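Particle-associated glycoside hydrolase (Acinetobacter phage Fri1, PDB 6C72) is a phage tailspike that depolymerises the capsular polysaccharide of Acinetobacter baumannii, probably as a glycosidase, opening the way for virus entry. Local coordinates at residues Ala53-Thr62 with Thr78-His86; Val89-Leu97 with Gln109-Val117. One frame throughout, in Å; residues are numbered along the deposited sequence.

Contact 1 (Ala53-Thr62 with Thr78-His86); sequences ATYLWDANNT and TGAWLLQVH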
loop_
_atom_site.group_PDB
_atom_site.type_symbol
_atom_site.label_atom_id
_atom_site.label_comp_id
_atom_site.label_asym_id
_atom_site.label_seq_id
_atom_site.Cartn_x
_atom_site.Cartn_y
_atom_site.Cartn_z
ATOM N N ALA A 53 28.041 -19.609 -32.901
ATOM C CA ALA A 53 26.832 -18.961 -33.387
ATOM C C ALA A 53 26.427 -19.563 -34.730
ATOM O O ALA A 53 27.096 -20.451 -35.273
ATOM C CB ALA A 53 27.031 -17.449 -33.483
ATOM N N THR A 54 25.296 -19.082 -35.243
ATOM C CA THR A 54 24.730 -19.510 -36.512
ATOM C C THR A 54 24.679 -18.325 -37.464
ATOM O O THR A 54 24.285 -17.221 -37.075
ATOM C CB THR A 54 23.334 -20.100 -36.317
ATOM O OG1 THR A 54 23.437 -21.271 -35.502
ATOM C CG2 THR A 54 22.711 -20.482 -37.644
ATOM N N TYR A 55 25.053 -18.568 -38.716
ATOM C CA TYR A 55 25.175 -17.518 -39.713
ATOM C C TYR A 55 24.437 -17.904 -40.986
ATOM O O TYR A 55 24.222 -19.086 -41.271
ATOM C CB TYR A 55 26.646 -17.234 -40.029
ATOM C CG TYR A 55 27.460 -16.823 -38.821
ATOM C CD1 TYR A 55 27.974 -17.775 -37.944
ATOM C CD2 TYR A 55 27.728 -15.480 -38.564
ATOM C CE1 TYR A 55 28.717 -17.402 -36.835
ATOM C CE2 TYR A 55 28.481 -15.098 -37.467
ATOM C CZ TYR A 55 28.968 -16.066 -36.608
ATOM O OH TYR A 55 29.711 -15.691 -35.521
ATOM N N LEU A 56 24.042 -16.884 -41.746
ATOM C CA LEU A 56 23.426 -17.056 -43.055
ATOM C C LEU A 56 24.281 -16.360 -44.110
ATOM O O LEU A 56 24.711 -15.216 -43.927
ATOM C CB LEU A 56 21.999 -16.496 -43.084
ATOM C CG LEU A 56 20.936 -17.206 -42.241
ATOM C CD1 LEU A 56 19.553 -16.608 -42.497
ATOM C CD2 LEU A 56 20.941 -18.697 -42.520
ATOM N N TRP A 57 24.511 -17.048 -45.220
ATOM C CA TRP A 57 25.410 -16.545 -46.250
ATOM C C TRP A 57 24.710 -15.501 -47.113
ATOM O O TRP A 57 23.601 -15.731 -47.601
ATOM C CB TRP A 57 25.908 -17.708 -47.110
ATOM C CG TRP A 57 26.743 -17.309 -48.281
ATOM C CD1 TRP A 57 26.412 -17.436 -49.599
ATOM C CD2 TRP A 57 28.050 -16.721 -48.248
ATOM N NE1 TRP A 57 27.433 -16.963 -50.387
ATOM C CE2 TRP A 57 28.449 -16.514 -49.583
ATOM C CE3 TRP A 57 28.918 -16.347 -47.219
ATOM C CZ2 TRP A 57 29.685 -15.951 -49.920
ATOM C CZ3 TRP A 57 30.140 -15.790 -47.550
ATOM C CH2 TRP A 57 30.515 -15.595 -48.891
ATOM N N ASP A 58 25.348 -14.346 -47.279
ATOM C CA ASP A 58 24.893 -13.315 -48.207
ATOM C C ASP A 58 26.027 -13.088 -49.197
ATOM O O ASP A 58 27.069 -12.529 -48.837
ATOM C CB ASP A 58 24.509 -12.023 -47.477
ATOM C CG ASP A 58 23.765 -11.028 -48.379
ATOM O OD1 ASP A 58 23.470 -11.358 -49.549
ATOM O OD2 ASP A 58 23.459 -9.909 -47.908
ATOM N N ALA A 59 25.826 -13.539 -50.438
ATOM C CA ALA A 59 26.891 -13.476 -51.435
ATOM C C ALA A 59 27.221 -12.045 -51.849
ATOM O O ALA A 59 28.375 -11.749 -52.187
ATOM C CB ALA A 59 26.499 -14.301 -52.661
ATOM N N ASN A 60 26.248 -11.141 -51.806
ATOM C CA ASN A 60 26.452 -9.785 -52.287
ATOM C C ASN A 60 26.919 -8.817 -51.213
ATOM O O ASN A 60 27.235 -7.670 -51.544
ATOM C CB ASN A 60 25.163 -9.255 -52.910
ATOM C CG ASN A 60 24.531 -10.246 -53.856
ATOM O OD1 ASN A 60 25.198 -10.799 -54.739
ATOM N ND2 ASN A 60 23.237 -10.488 -53.675
ATOM N N ASN A 61 26.978 -9.242 -49.951
ATOM C CA ASN A 61 27.187 -8.303 -48.854
ATOM C C ASN A 61 28.545 -7.621 -48.956
ATOM O O ASN A 61 29.584 -8.281 -49.073
ATOM C CB ASN A 61 27.079 -9.025 -47.518
ATOM C CG ASN A 61 27.014 -8.072 -46.350
ATOM O OD1 ASN A 61 28.027 -7.517 -45.931
ATOM N ND2 ASN A 61 25.826 -7.909 -45.788
ATOM N N THR A 62 28.531 -6.286 -48.869
ATOM C CA THR A 62 29.735 -5.462 -48.861
ATOM C C THR A 62 29.811 -4.578 -47.624
ATOM O O THR A 62 30.589 -3.623 -47.593
ATOM C CB THR A 62 29.817 -4.603 -50.119
ATOM O OG1 THR A 62 28.696 -3.708 -50.161
ATOM C CG2 THR A 62 29.821 -5.476 -51.352
ATOM N N THR A 78 33.403 -9.917 -52.342
ATOM C CA THR A 78 32.127 -9.696 -51.667
ATOM C C THR A 78 31.674 -10.983 -50.993
ATOM O O THR A 78 32.117 -12.083 -51.339
ATOM C CB THR A 78 31.001 -9.224 -52.603
ATOM O OG1 THR A 78 30.655 -10.276 -53.510
ATOM C CG2 THR A 78 31.418 -7.983 -53.384
ATOM N N GLY A 79 30.729 -10.834 -50.066
ATOM C CA GLY A 79 30.202 -11.984 -49.361
ATOM C C GLY A 79 30.386 -11.893 -47.862
ATOM O O GLY A 79 31.434 -11.449 -47.384
ATOM N N ALA A 80 29.355 -12.268 -47.106
ATOM C CA ALA A 80 29.461 -12.251 -45.658
ATOM C C ALA A 80 28.551 -13.308 -45.061
ATOM O O ALA A 80 27.519 -13.668 -45.633
ATOM C CB ALA A 80 29.112 -10.881 -45.067
ATOM N N TRP A 81 28.966 -13.819 -43.914
ATOM C CA TRP A 81 28.098 -14.635 -43.085
ATOM C C TRP A 81 27.409 -13.724 -42.085
ATOM O O TRP A 81 28.073 -12.985 -41.347
ATOM C CB TRP A 81 28.889 -15.723 -42.364
ATOM C CG TRP A 81 29.525 -16.697 -43.298
ATOM C CD1 TRP A 81 30.802 -16.662 -43.770
ATOM C CD2 TRP A 81 28.904 -17.848 -43.889
ATOM N NE1 TRP A 81 31.020 -17.727 -44.612
ATOM C CE2 TRP A 81 29.870 -18.467 -44.705
ATOM C CE3 TRP A 81 27.625 -18.413 -43.809
ATOM C CZ2 TRP A 81 29.599 -19.628 -45.432
ATOM C CZ3 TRP A 81 27.358 -19.568 -44.537
ATOM C CH2 TRP A 81 28.340 -20.162 -45.330
ATOM N N LEU A 82 26.084 -13.779 -42.068
ATOM C CA LEU A 82 25.274 -12.880 -41.260
ATOM C C LEU A 82 24.786 -13.598 -40.008
ATOM O O LEU A 82 24.169 -14.670 -40.089
ATOM C CB LEU A 82 24.092 -12.341 -42.060
ATOM C CG LEU A 82 24.478 -11.597 -43.337
ATOM C CD1 LEU A 82 23.259 -10.942 -43.948
ATOM C CD2 LEU A 82 25.592 -10.581 -43.071
ATOM N N LEU A 83 25.070 -12.996 -38.859
ATOM C CA LEU A 83 24.708 -13.568 -37.573
ATOM C C LEU A 83 23.195 -13.713 -37.443
ATOM O O LEU A 83 22.437 -12.806 -37.802
ATOM C CB LEU A 83 25.232 -12.654 -36.465
ATOM C CG LEU A 83 24.983 -13.129 -35.039
ATOM C CD1 LEU A 83 25.840 -14.374 -34.797
ATOM C CD2 LEU A 83 25.247 -12.022 -34.027
ATOM N N GLN A 84 22.753 -14.851 -36.895
ATOM C CA GLN A 84 21.344 -15.090 -36.588
ATOM C C GLN A 84 21.192 -15.161 -35.079
ATOM O O GLN A 84 21.657 -16.114 -34.446
ATOM C CB GLN A 84 20.818 -16.370 -37.232
ATOM C CG GLN A 84 20.929 -16.415 -38.746
ATOM C CD GLN A 84 20.191 -15.273 -39.450
ATOM O OE1 GLN A 84 20.779 -14.562 -40.269
ATOM N NE2 GLN A 84 18.899 -15.109 -39.150
ATOM N N VAL A 85 20.539 -14.165 -34.507
ATOM C CA VAL A 85 20.244 -14.152 -33.080
ATOM C C VAL A 85 18.930 -14.878 -32.852
ATOM O O VAL A 85 17.909 -14.542 -33.463
ATOM C CB VAL A 85 20.160 -12.712 -32.547
ATOM C CG1 VAL A 85 19.723 -12.729 -31.083
ATOM C CG2 VAL A 85 21.486 -11.995 -32.721
ATOM N N HIS A 86 18.936 -15.849 -31.952
ATOM C CA HIS A 86 17.724 -16.586 -31.647
ATOM C C HIS A 86 17.247 -16.243 -30.243
ATOM O O HIS A 86 18.043 -15.902 -29.363
ATOM C CB HIS A 86 17.951 -18.097 -31.781
ATOM C CG HIS A 86 18.335 -18.536 -33.164
ATOM N ND1 HIS A 86 19.638 -18.821 -33.521
ATOM C CD2 HIS A 86 17.588 -18.746 -34.275
ATOM C CE1 HIS A 86 19.677 -19.179 -34.793
ATOM N NE2 HIS A 86 18.447 -19.141 -35.275
HETATM O O HOH W 1 23.713 -17.280 -33.335
#

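Contact 2 (Val89-Leu97 with Gln109-Val117); sequences VLHATQAGL and QTTILQKCV. With ZN (zinc ion), chain E; ZN (zinc ion), chain F.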
loop_
_atom_site.group_PDB
_atom_site.type_symbol
_atom_site.label_atom_id
_atom_site.label_comp_id
_atom_site.label_asym_id
_atom_site.label_seq_id
_atom_site.Cartn_x
_atom_site.Cartn_y
_atom_site.Cartn_z
ATOM N N VAL A 89 18.282 -13.251 -27.550
ATOM C CA VAL A 89 19.421 -13.277 -26.636
ATOM C C VAL A 89 20.692 -13.311 -27.474
ATOM O O VAL A 89 20.880 -14.220 -28.287
ATOM C CB VAL A 89 19.388 -14.485 -25.675
ATOM C CG1 VAL A 89 20.605 -14.466 -24.757
ATOM C CG2 VAL A 89 18.113 -14.501 -24.848
ATOM N N LEU A 90 21.540 -12.307 -27.306
ATOM C CA LEU A 90 22.856 -12.275 -27.921
ATOM C C LEU A 90 23.916 -12.502 -26.849
ATOM O O LEU A 90 23.995 -11.735 -25.882
ATOM C CB LEU A 90 23.083 -10.947 -28.629
ATOM C CG LEU A 90 24.511 -10.657 -29.074
ATOM C CD1 LEU A 90 25.005 -11.675 -30.093
ATOM C CD2 LEU A 90 24.539 -9.266 -29.652
ATOM N N HIS A 91 24.719 -13.552 -27.010
ATOM C CA HIS A 91 25.857 -13.765 -26.123
ATOM C C HIS A 91 26.997 -12.858 -26.576
ATOM O O HIS A 91 27.394 -12.899 -27.744
ATOM C CB HIS A 91 26.283 -15.232 -26.127
ATOM C CG HIS A 91 25.281 -16.149 -25.499
ATOM N ND1 HIS A 91 25.498 -16.773 -24.288
ATOM C CD2 HIS A 91 24.048 -16.537 -25.904
ATOM C CE1 HIS A 91 24.440 -17.500 -23.971
ATOM N NE2 HIS A 91 23.544 -17.370 -24.933
ATOM N N ALA A 92 27.497 -12.014 -25.673
ATOM C CA ALA A 92 28.572 -11.101 -26.039
ATOM C C ALA A 92 29.796 -11.855 -26.553
ATOM O O ALA A 92 30.561 -11.320 -27.369
ATOM C CB ALA A 92 28.940 -10.215 -24.856
ATOM N N THR A 93 30.002 -13.098 -26.097
ATOM C CA THR A 93 31.088 -13.892 -26.660
ATOM C C THR A 93 30.938 -14.070 -28.168
ATOM O O THR A 93 31.939 -14.270 -28.871
ATOM C CB THR A 93 31.157 -15.255 -25.977
ATOM O OG1 THR A 93 29.869 -15.877 -26.037
ATOM C CG2 THR A 93 31.623 -15.128 -24.526
ATOM N N GLN A 94 29.716 -13.999 -28.688
ATOM C CA GLN A 94 29.513 -14.128 -30.126
ATOM C C GLN A 94 29.906 -12.869 -30.895
ATOM O O GLN A 94 29.783 -12.851 -32.128
ATOM C CB GLN A 94 28.054 -14.507 -30.416
ATOM C CG GLN A 94 27.662 -15.862 -29.810
ATOM C CD GLN A 94 26.169 -16.151 -29.880
ATOM O OE1 GLN A 94 25.338 -15.278 -29.620
ATOM N NE2 GLN A 94 25.822 -17.381 -30.225
ATOM N N ALA A 95 30.359 -11.819 -30.202
ATOM C CA ALA A 95 31.007 -10.673 -30.828
ATOM C C ALA A 95 32.498 -10.633 -30.543
ATOM O O ALA A 95 33.158 -9.641 -30.863
ATOM C CB ALA A 95 30.365 -9.368 -30.365
ATOM N N GLY A 96 33.044 -11.679 -29.938
ATOM C CA GLY A 96 34.459 -11.752 -29.664
ATOM C C GLY A 96 34.854 -11.442 -28.241
ATOM O O GLY A 96 36.049 -11.465 -27.938
ATOM N N LEU A 97 33.904 -11.154 -27.357
ATOM C CA LEU A 97 34.257 -10.855 -25.975
ATOM C C LEU A 97 34.958 -12.055 -25.334
ATOM O O LEU A 97 34.521 -13.198 -25.487
ATOM C CB LEU A 97 33.003 -10.477 -25.191
ATOM C CG LEU A 97 33.258 -9.918 -23.793
ATOM C CD1 LEU A 97 32.651 -8.525 -23.693
ATOM C CD2 LEU A 97 32.673 -10.834 -22.750
ATOM N N GLN A 109 37.309 -4.128 -23.290
ATOM C CA GLN A 109 36.394 -4.743 -24.242
ATOM C C GLN A 109 35.172 -3.853 -24.451
ATOM O O GLN A 109 34.091 -4.336 -24.801
ATOM C CB GLN A 109 35.980 -6.145 -23.787
ATOM C CG GLN A 109 37.156 -7.001 -23.276
ATOM C CD GLN A 109 36.903 -8.516 -23.352
ATOM O OE1 GLN A 109 36.931 -9.117 -24.434
ATOM N NE2 GLN A 109 36.601 -9.117 -22.211
ATOM N N THR A 110 35.343 -2.545 -24.225
ATOM C CA THR A 110 34.230 -1.603 -24.311
ATOM C C THR A 110 33.582 -1.629 -25.693
ATOM O O THR A 110 32.355 -1.718 -25.816
ATOM C CB THR A 110 34.727 -0.198 -23.962
ATOM O OG1 THR A 110 35.102 -0.162 -22.576
ATOM C CG2 THR A 110 33.652 0.861 -24.234
ATOM N N THR A 111 34.396 -1.580 -26.741
ATOM C CA THR A 111 33.850 -1.524 -28.090
ATOM C C THR A 111 33.009 -2.756 -28.408
ATOM O O THR A 111 31.933 -2.642 -29.009
ATOM C CB THR A 111 34.992 -1.364 -29.095
ATOM O OG1 THR A 111 35.673 -0.128 -28.840
ATOM C CG2 THR A 111 34.467 -1.358 -30.522
ATOM N N ILE A 112 33.458 -3.934 -27.967
ATOM C CA ILE A 112 32.739 -5.167 -28.279
ATOM C C ILE A 112 31.382 -5.184 -27.594
ATOM O O ILE A 112 30.361 -5.483 -28.229
ATOM C CB ILE A 112 33.578 -6.397 -27.894
ATOM C CG1 ILE A 112 34.780 -6.538 -28.837
ATOM C CG2 ILE A 112 32.714 -7.659 -27.876
ATOM C CD1 ILE A 112 35.780 -7.544 -28.353
ATOM N N LEU A 113 31.347 -4.866 -26.291
ATOM C CA LEU A 113 30.083 -4.918 -25.555
ATOM C C LEU A 113 29.100 -3.891 -26.093
ATOM O O LEU A 113 27.908 -4.181 -26.237
ATOM C CB LEU A 113 30.311 -4.696 -24.056
ATOM C CG LEU A 113 29.062 -4.712 -23.163
ATOM C CD1 LEU A 113 28.258 -5.985 -23.368
ATOM C CD2 LEU A 113 29.414 -4.538 -21.679
ATOM N N GLN A 114 29.592 -2.693 -26.427
ATOM C CA GLN A 114 28.723 -1.662 -26.977
ATOM C C GLN A 114 28.132 -2.107 -28.305
ATOM O O GLN A 114 26.991 -1.766 -28.629
ATOM C CB GLN A 114 29.491 -0.354 -27.144
ATOM C CG GLN A 114 28.578 0.833 -27.409
ATOM C CD GLN A 114 27.618 1.080 -26.259
ATOM O OE1 GLN A 114 28.039 1.364 -25.136
ATOM N NE2 GLN A 114 26.323 0.938 -26.524
ATOM N N LYS A 115 28.908 -2.845 -29.099
ATOM C CA LYS A 115 28.387 -3.389 -30.349
ATOM C C LYS A 115 27.213 -4.320 -30.089
ATOM O O LYS A 115 26.229 -4.325 -30.839
ATOM C CB LYS A 115 29.492 -4.127 -31.097
ATOM C CG LYS A 115 30.235 -3.324 -32.088
ATOM C CD LYS A 115 30.940 -4.288 -33.037
ATOM C CE LYS A 115 32.399 -3.931 -33.239
ATOM N NZ LYS A 115 32.493 -2.767 -34.160
ATOM N N CYS A 116 27.315 -5.140 -29.043
ATOM C CA CYS A 116 26.245 -6.078 -28.733
ATOM C C CYS A 116 24.972 -5.343 -28.320
ATOM O O CYS A 116 23.879 -5.645 -28.814
ATOM C CB CYS A 116 26.702 -7.046 -27.634
ATOM S SG CYS A 116 28.105 -8.108 -28.125
ATOM N N VAL A 117 25.094 -4.365 -27.423
ATOM C CA VAL A 117 23.913 -3.629 -26.979
ATOM C C VAL A 117 23.289 -2.884 -28.152
ATOM O O VAL A 117 22.065 -2.901 -28.337
ATOM C CB VAL A 117 24.275 -2.672 -25.826
ATOM C CG1 VAL A 117 23.081 -1.837 -25.421
ATOM C CG2 VAL A 117 24.838 -3.443 -24.654
HETATM ZN ZN ZN E . 27.645 -16.726 -23.255
HETATM ZN ZN ZN F . 21.855 -18.365 -24.390
HETATM O O HOH W 2 28.287 -14.233 -23.535
HETATM O O HOH W 3 22.242 -20.179 -24.759
HETATM O O HOH W 4 21.078 -17.485 -22.220
#

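Contact 1 (Ala53-Thr62 with Thr78-His86)
Strands 54-58 and 80-83 are antiparallel neighbours in the small N-terminal mixed sheet, their segment axes 139° apart in direction. W57 faces W81 in a non-hydrogen-bonded pair. W57 CB lies over the six-membered ring of W81, 3.9 Å from its centroid, and W57 CE3 comes within 3.4 Å of W81 CE2; the six-membered ring of W57 is inclined at 52° to the five-membered ring of W81. W57 CG stands anti to the backbone N (chi1 175°), which swings the indole across toward the neighbouring strand, where W57 CH2 lies 3.7 Å from G79 CA. G79, at positive phi, has no side chain to obstruct it. Y55 follows on the same face, its CE2 3.8 Å from L83 CD1. Main-chain bonds fix the register: L56 and L82 bond mutually, as do D58 and A80, the straightest being D58 N to A80 O (2.8 Å). Past the strand end, T78 OG1 donates to A59 O (3.0 Å) and G79 N to N61 O. In the sheet, strand 38-41 flanks 54-58 and strand 70-72 flanks 80-83, while L27 of helix 24-27 lies against Y55 and W81, whose NE1 is bonded to V30 O.

Contact 2 (Val89-Leu97 with Gln109-Val117)
C116 SG reaches from the helix into the short 3-10 turn 92-95, where it lies 3.4 Å from A95 CB and 3.7 Å from A92 CA. Its CB also meets L90 CD2 at 3.7 Å, so one small residue touches both the strand and the turn after it. One helical turn earlier, I112 carries the rest of this tight part. Its CG2 branch, anti to the backbone N, sits 3.8 Å from A95 CB and 3.9 Å from L97 CB, while CD1 extends toward the G96 backbone. No hydrogen bond crosses between the two segments, and the grip is apolar. At the helix N-terminus, the N-cap residue Q109 crosses L97 at about a right angle, with NE2 3.8 Å from L97 CG; its OE1 accepts from R98 N, which ties the amide to the chain just beyond L97.

The opposite behaviour is seen at H91, whose side chain takes no part in the packing. Its ring binds two zinc ions, one through ND1 (2.4 Å) and one through NE2 (2.0 Å); two waters bind the NE2-bound ion and one the ND1-bound ion. Q94 OE1 accepts from H91 N, which stands above the plane of the Q94 amide, and so joins the turn to the strand on the partly exposed side. Helix 110-122 lies between strand 89-91 and its parallel partner 126-129 and packs against the first strands of the parallel stack, consistent with a helix that caps the N-terminal end of a right-handed parallel beta-helix, as in other phage tailspikes.

Contact 1 closes before contact 2 opens, and strand 80-83 is followed directly by strand 89-91, which places the two in series along the chain with centres about 17 Å apart. They meet through packing: A53 CB lies 3.5 Å from Q94 NE2, and L83 CD2 4.0 Å from L90 CD1. Q94 NE2 also bonds to G52 O, a polar tie from the turn 92-95 to the residue before A53. The two zinc ions on H91 lie beside this junction, the A53 side chain about 8 Å from that of H91; the H86 side chain lies about 6 Å from a further bound zinc. Strand 80-83 places contact 1 in the N-terminal mixed sheet, and the pairing of 89-91 with 126-129 places contact 2 at the beginning of the parallel-strand body.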